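Local atomic coordinates of branched-chain alpha-ketoacid decarboxylase (Lactococcus lactis, PDB entry 2VBF), a protein that probably decarboxylates branched-chain and aromatic alpha-keto acids to aldehydes, using thiamine diphosphate and a magnesium ion as cofactors. Residues 224-238 with 292-305. Residues are numbered along the deposited sequence; the frame is centred on the assembly and turned at random.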
loop_
_atom_site.group_PDB
_atom_site.type_symbol
_atom_site.label_atom_id
_atom_site.label_comp_id
_atom_site.label_asym_id
_atom_site.label_seq_id
_atom_site.Cartn_x
_atom_site.Cartn_y
_atom_site.Cartn_z
ATOM N N SER A 224 11.083 -14.031 44.595
ATOM C CA SER A 224 9.912 -14.747 44.107
ATOM C C SER A 224 10.280 -16.075 43.457
ATOM O O SER A 224 9.620 -17.090 43.683
ATOM C CB SER A 224 9.131 -13.878 43.123
ATOM O OG SER A 224 8.683 -12.694 43.751
ATOM N N LEU A 225 11.339 -16.069 42.653
ATOM C CA LEU A 225 11.749 -17.280 41.945
ATOM C C LEU A 225 12.267 -18.350 42.903
ATOM O O LEU A 225 11.988 -19.529 42.721
ATOM C CB LEU A 225 12.801 -16.965 40.870
ATOM C CG LEU A 225 12.260 -16.299 39.605
ATOM C CD1 LEU A 225 13.406 -15.797 38.725
ATOM C CD2 LEU A 225 11.307 -17.255 38.835
ATOM N N LYS A 226 13.021 -17.933 43.915
ATOM C CA LYS A 226 13.623 -18.873 44.865
ATOM C C LYS A 226 12.602 -19.438 45.843
ATOM O O LYS A 226 12.761 -20.566 46.298
ATOM C CB LYS A 226 14.788 -18.217 45.611
ATOM C CG LYS A 226 16.000 -17.987 44.726
ATOM C CD LYS A 226 17.103 -17.215 45.434
ATOM C CE LYS A 226 18.447 -17.378 44.714
ATOM N NZ LYS A 226 19.499 -16.478 45.270
ATOM N N ASN A 227 11.555 -18.668 46.142
ATOM C CA ASN A 227 10.471 -19.121 47.016
ATOM C C ASN A 227 9.375 -19.909 46.290
ATOM O O ASN A 227 8.581 -20.604 46.928
ATOM C CB ASN A 227 9.845 -17.928 47.749
ATOM C CG ASN A 227 10.794 -17.285 48.756
ATOM O OD1 ASN A 227 11.849 -17.834 49.077
ATOM N ND2 ASN A 227 10.415 -16.114 49.261
ATOM N N ALA A 228 9.321 -19.808 44.962
ATOM C CA ALA A 228 8.255 -20.453 44.198
ATOM C C ALA A 228 8.457 -21.964 44.107
ATOM O O ALA A 228 9.570 -22.428 43.890
ATOM C CB ALA A 228 8.165 -19.849 42.791
ATOM N N GLN A 229 7.373 -22.714 44.287
ATOM C CA GLN A 229 7.361 -24.165 44.115
ATOM C C GLN A 229 7.056 -24.531 42.659
ATOM O O GLN A 229 7.411 -25.612 42.192
ATOM C CB GLN A 229 6.297 -24.800 45.022
ATOM C CG GLN A 229 6.406 -24.437 46.508
ATOM C CD GLN A 229 5.429 -25.227 47.380
ATOM O OE1 GLN A 229 4.210 -25.046 47.298
ATOM N NE2 GLN A 229 5.966 -26.101 48.226
ATOM N N LYS A 230 6.362 -23.631 41.957
ATOM C CA LYS A 230 5.983 -23.847 40.568
ATOM C C LYS A 230 5.994 -22.526 39.793
ATOM O O LYS A 230 4.943 -22.001 39.435
ATOM C CB LYS A 230 4.600 -24.490 40.492
ATOM C CG LYS A 230 4.258 -25.099 39.147
ATOM C CD LYS A 230 2.887 -25.732 39.222
ATOM C CE LYS A 230 2.499 -26.455 37.969
ATOM N NZ LYS A 230 1.336 -27.354 38.270
ATOM N N PRO A 231 7.189 -21.994 39.538
ATOM C CA PRO A 231 7.274 -20.762 38.769
ATOM C C PRO A 231 7.047 -21.023 37.288
ATOM O O PRO A 231 7.294 -22.129 36.805
ATOM C CB PRO A 231 8.717 -20.316 38.999
ATOM C CG PRO A 231 9.469 -21.589 39.128
ATOM C CD PRO A 231 8.525 -22.507 39.897
ATOM N N VAL A 232 6.596 -20.005 36.564
ATOM C CA VAL A 232 6.567 -20.076 35.108
ATOM C C VAL A 232 6.975 -18.712 34.548
ATOM O O VAL A 232 6.599 -17.658 35.079
ATOM C CB VAL A 232 5.180 -20.532 34.559
ATOM C CG1 VAL A 232 4.132 -19.445 34.744
ATOM C CG2 VAL A 232 5.284 -20.938 33.060
ATOM N N VAL A 233 7.806 -18.748 33.509
ATOM C CA VAL A 233 8.198 -17.554 32.774
ATOM C C VAL A 233 7.370 -17.513 31.495
ATOM O O VAL A 233 7.174 -18.538 30.843
ATOM C CB VAL A 233 9.694 -17.577 32.414
ATOM C CG1 VAL A 233 10.102 -16.280 31.681
ATOM C CG2 VAL A 233 10.530 -17.774 33.664
ATOM N N ILE A 234 6.849 -16.340 31.152
ATOM C CA ILE A 234 6.196 -16.155 29.864
ATOM C C ILE A 234 6.983 -15.072 29.111
ATOM O O ILE A 234 7.089 -13.939 29.587
ATOM C CB ILE A 234 4.698 -15.748 29.999
ATOM C CG1 ILE A 234 3.958 -16.673 30.977
ATOM C CG2 ILE A 234 4.024 -15.727 28.614
ATOM C CD1 ILE A 234 2.475 -16.340 31.147
ATOM N N ALA A 235 7.564 -15.428 27.963
ATOM C CA ALA A 235 8.326 -14.477 27.146
ATOM C C ALA A 235 7.485 -14.045 25.942
ATOM O O ALA A 235 6.720 -14.839 25.394
ATOM C CB ALA A 235 9.642 -15.077 26.693
ATOM N N GLY A 236 7.625 -12.781 25.545
ATOM C CA GLY A 236 6.840 -12.219 24.456
ATOM C C GLY A 236 7.653 -11.436 23.444
ATOM O O GLY A 236 8.889 -11.471 23.445
ATOM N N HIS A 237 6.929 -10.714 22.588
ATOM C CA HIS A 237 7.506 -10.132 21.393
ATOM C C HIS A 237 8.534 -9.059 21.708
ATOM O O HIS A 237 9.425 -8.846 20.914
ATOM C CB HIS A 237 6.416 -9.567 20.468
ATOM C CG HIS A 237 5.745 -8.341 21.001
ATOM N ND1 HIS A 237 4.842 -8.386 22.039
ATOM C CD2 HIS A 237 5.857 -7.037 20.651
ATOM C CE1 HIS A 237 4.414 -7.166 22.297
ATOM N NE2 HIS A 237 5.015 -6.326 21.470
ATOM N N GLU A 238 8.419 -8.383 22.848
ATOM C CA GLU A 238 9.358 -7.294 23.147
ATOM C C GLU A 238 10.773 -7.829 23.412
ATOM O O GLU A 238 11.759 -7.107 23.241
ATOM C CB GLU A 238 8.840 -6.403 24.282
ATOM C CG GLU A 238 7.487 -5.763 23.973
ATOM C CD GLU A 238 6.986 -4.818 25.058
ATOM O OE1 GLU A 238 7.378 -4.970 26.237
ATOM O OE2 GLU A 238 6.210 -3.902 24.715
ATOM N N PHE A 292 -0.639 -26.196 33.826
ATOM C CA PHE A 292 0.633 -25.855 34.434
ATOM C C PHE A 292 0.727 -24.343 34.607
ATOM O O PHE A 292 0.954 -23.838 35.717
ATOM C CB PHE A 292 1.801 -26.370 33.572
ATOM C CG PHE A 292 3.135 -26.335 34.277
ATOM C CD1 PHE A 292 3.708 -27.505 34.759
ATOM C CD2 PHE A 292 3.824 -25.138 34.452
ATOM C CE1 PHE A 292 4.931 -27.484 35.411
ATOM C CE2 PHE A 292 5.042 -25.105 35.123
ATOM C CZ PHE A 292 5.602 -26.290 35.601
ATOM N N VAL A 293 0.548 -23.622 33.502
ATOM C CA VAL A 293 0.642 -22.161 33.514
ATOM C C VAL A 293 -0.331 -21.538 34.509
ATOM O O VAL A 293 0.049 -20.665 35.272
ATOM C CB VAL A 293 0.389 -21.549 32.122
ATOM C CG1 VAL A 293 0.385 -19.999 32.208
ATOM C CG2 VAL A 293 1.437 -22.041 31.133
ATOM N N GLU A 294 -1.573 -22.011 34.502
ATOM C CA GLU A 294 -2.649 -21.425 35.307
ATOM C C GLU A 294 -2.655 -21.874 36.779
ATOM O O GLU A 294 -3.408 -21.325 37.598
ATOM C CB GLU A 294 -4.000 -21.705 34.632
ATOM C CG GLU A 294 -4.071 -21.094 33.225
ATOM C CD GLU A 294 -5.369 -21.359 32.485
ATOM O OE1 GLU A 294 -6.242 -22.092 33.013
ATOM O OE2 GLU A 294 -5.512 -20.820 31.368
ATOM N N SER A 295 -1.831 -22.868 37.110
ATOM C CA SER A 295 -1.609 -23.277 38.510
ATOM C C SER A 295 -0.253 -22.814 39.092
ATOM O O SER A 295 0.021 -23.025 40.285
ATOM C CB SER A 295 -1.735 -24.798 38.637
ATOM O OG SER A 295 -0.668 -25.473 37.997
ATOM N N ALA A 296 0.588 -22.178 38.271
ATOM C CA ALA A 296 1.882 -21.671 38.732
ATOM C C ALA A 296 1.671 -20.738 39.920
ATOM O O ALA A 296 0.707 -19.970 39.931
ATOM C CB ALA A 296 2.613 -20.928 37.594
ATOM N N ASP A 297 2.548 -20.826 40.925
ATOM C CA ASP A 297 2.458 -19.942 42.102
ATOM C C ASP A 297 3.198 -18.605 41.943
ATOM O O ASP A 297 3.060 -17.718 42.774
ATOM C CB ASP A 297 2.882 -20.665 43.392
ATOM C CG ASP A 297 4.303 -21.167 43.370
ATOM O OD1 ASP A 297 4.982 -21.141 42.316
ATOM O OD2 ASP A 297 4.744 -21.627 44.446
ATOM N N PHE A 298 3.974 -18.469 40.873
ATOM C CA PHE A 298 4.599 -17.195 40.519
ATOM C C PHE A 298 4.732 -17.144 39.008
ATOM O O PHE A 298 5.138 -18.126 38.397
ATOM C CB PHE A 298 5.981 -17.042 41.159
ATOM C CG PHE A 298 6.751 -15.848 40.649
ATOM C CD1 PHE A 298 6.266 -14.567 40.863
ATOM C CD2 PHE A 298 7.936 -16.001 39.928
ATOM C CE1 PHE A 298 6.944 -13.472 40.401
ATOM C CE2 PHE A 298 8.626 -14.897 39.459
ATOM C CZ PHE A 298 8.132 -13.629 39.690
ATOM N N ILE A 299 4.392 -16.000 38.419
ATOM C CA ILE A 299 4.490 -15.794 36.975
ATOM C C ILE A 299 5.386 -14.588 36.719
ATOM O O ILE A 299 5.130 -13.503 37.250
ATOM C CB ILE A 299 3.124 -15.509 36.335
ATOM C CG1 ILE A 299 2.127 -16.631 36.643
ATOM C CG2 ILE A 299 3.281 -15.309 34.811
ATOM C CD1 ILE A 299 0.686 -16.216 36.485
ATOM N N LEU A 300 6.426 -14.792 35.914
ATOM C CA LEU A 300 7.278 -13.709 35.407
ATOM C C LEU A 300 7.004 -13.532 33.908
ATOM O O LEU A 300 7.330 -14.430 33.103
ATOM C CB LEU A 300 8.751 -14.044 35.633
ATOM C CG LEU A 300 9.820 -13.061 35.133
ATOM C CD1 LEU A 300 9.688 -11.714 35.858
ATOM C CD2 LEU A 300 11.224 -13.632 35.310
ATOM N N MET A 301 6.377 -12.412 33.533
ATOM C CA MET A 301 6.172 -12.091 32.112
ATOM C C MET A 301 7.230 -11.100 31.642
ATOM O O MET A 301 7.438 -10.045 32.265
ATOM C CB MET A 301 4.783 -11.507 31.839
ATOM C CG MET A 301 3.634 -12.401 32.265
ATOM S SD MET A 301 2.184 -12.267 31.182
ATOM C CE MET A 301 1.827 -10.509 31.174
ATOM N N LEU A 302 7.895 -11.443 30.543
ATOM C CA LEU A 302 8.946 -10.615 29.963
ATOM C C LEU A 302 8.541 -10.209 28.556
ATOM O O LEU A 302 8.587 -11.019 27.637
ATOM C CB LEU A 302 10.258 -11.385 29.903
ATOM C CG LEU A 302 10.760 -11.933 31.236
ATOM C CD1 LEU A 302 12.035 -12.732 31.035
ATOM C CD2 LEU A 302 10.990 -10.806 32.203
ATOM N N GLY A 303 8.139 -8.954 28.405
ATOM C CA GLY A 303 7.832 -8.391 27.094
ATOM C C GLY A 303 6.604 -8.935 26.395
ATOM O O GLY A 303 6.577 -9.028 25.166
ATOM N N VAL A 304 5.588 -9.275 27.179
ATOM C CA VAL A 304 4.361 -9.906 26.688
ATOM C C VAL A 304 3.214 -8.900 26.525
ATOM O O VAL A 304 3.045 -8.014 27.356
ATOM C CB VAL A 304 3.919 -11.005 27.669
ATOM C CG1 VAL A 304 2.549 -11.557 27.294
ATOM C CG2 VAL A 304 4.966 -12.109 27.718
ATOM N N LYS A 305 2.421 -9.048 25.467
ATOM C CA LYS A 305 1.154 -8.343 25.382
ATOM C C LYS A 305 0.072 -9.344 25.035
ATOM O O LYS A 305 0.219 -10.112 24.089
ATOM C CB LYS A 305 1.170 -7.182 24.382
ATOM C CG LYS A 305 2.051 -6.016 24.825
ATOM C CD LYS A 305 1.870 -4.790 23.944
ATOM C CE LYS A 305 2.683 -3.607 24.447
ATOM N NZ LYS A 305 2.537 -2.388 23.594
HETATM O O HOH W 1 3.086 -23.209 45.819
HETATM O O HOH W 2 3.860 -10.746 23.421
HETATM O O HOH W 3 5.540 -3.037 22.409
HETATM O O HOH W 4 4.255 -3.931 21.109
#
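Strands 231-235 and 298-302 pair in parallel as neighbours inside the mixed sheet of the central domain, between strands 259-261 and 323-326. Backbone hydrogen bonds, donated by each strand in turn, run from Val232 N to Phe298 O through to Gly236 N and Leu302 O; beyond the strand ends, Glu238 N at the start of helix 237-241 bonds Gly303 O. At the N-terminal end Asp297 grips the turn before strand 231-235: OD2 takes Gln229 N on its syn lone pair at 2.8 Å, while Lys230 N meets OD1 at 2.9 Å from above the carboxylate plane. An alanine in place of Asp297 would probably leave both amides without these acceptors and the turn freer to shift. Lys230, its CG anti to the backbone N (chi1 -164°), stretches across Phe292, laying CE over the ring centre, 3.6 Å from the centroid, and NZ donates a 2.8 Å hydrogen bond to Ser295 OG, which is also hydrogen-bonded to Asn291 O. On one sheet face Ser224 CB sits over the Phe298 ring, 3.5 Å from its centroid, while Leu225 CD2 touches the edge; on the other, Ile234 CD1 lies 3.9 Å from Ile299 CG2. Parallel strands with helices 212-227 and 287-295 leading into them on opposite faces are characteristic of the Rossmann-like central domain of thiamine diphosphate-dependent decarboxylases.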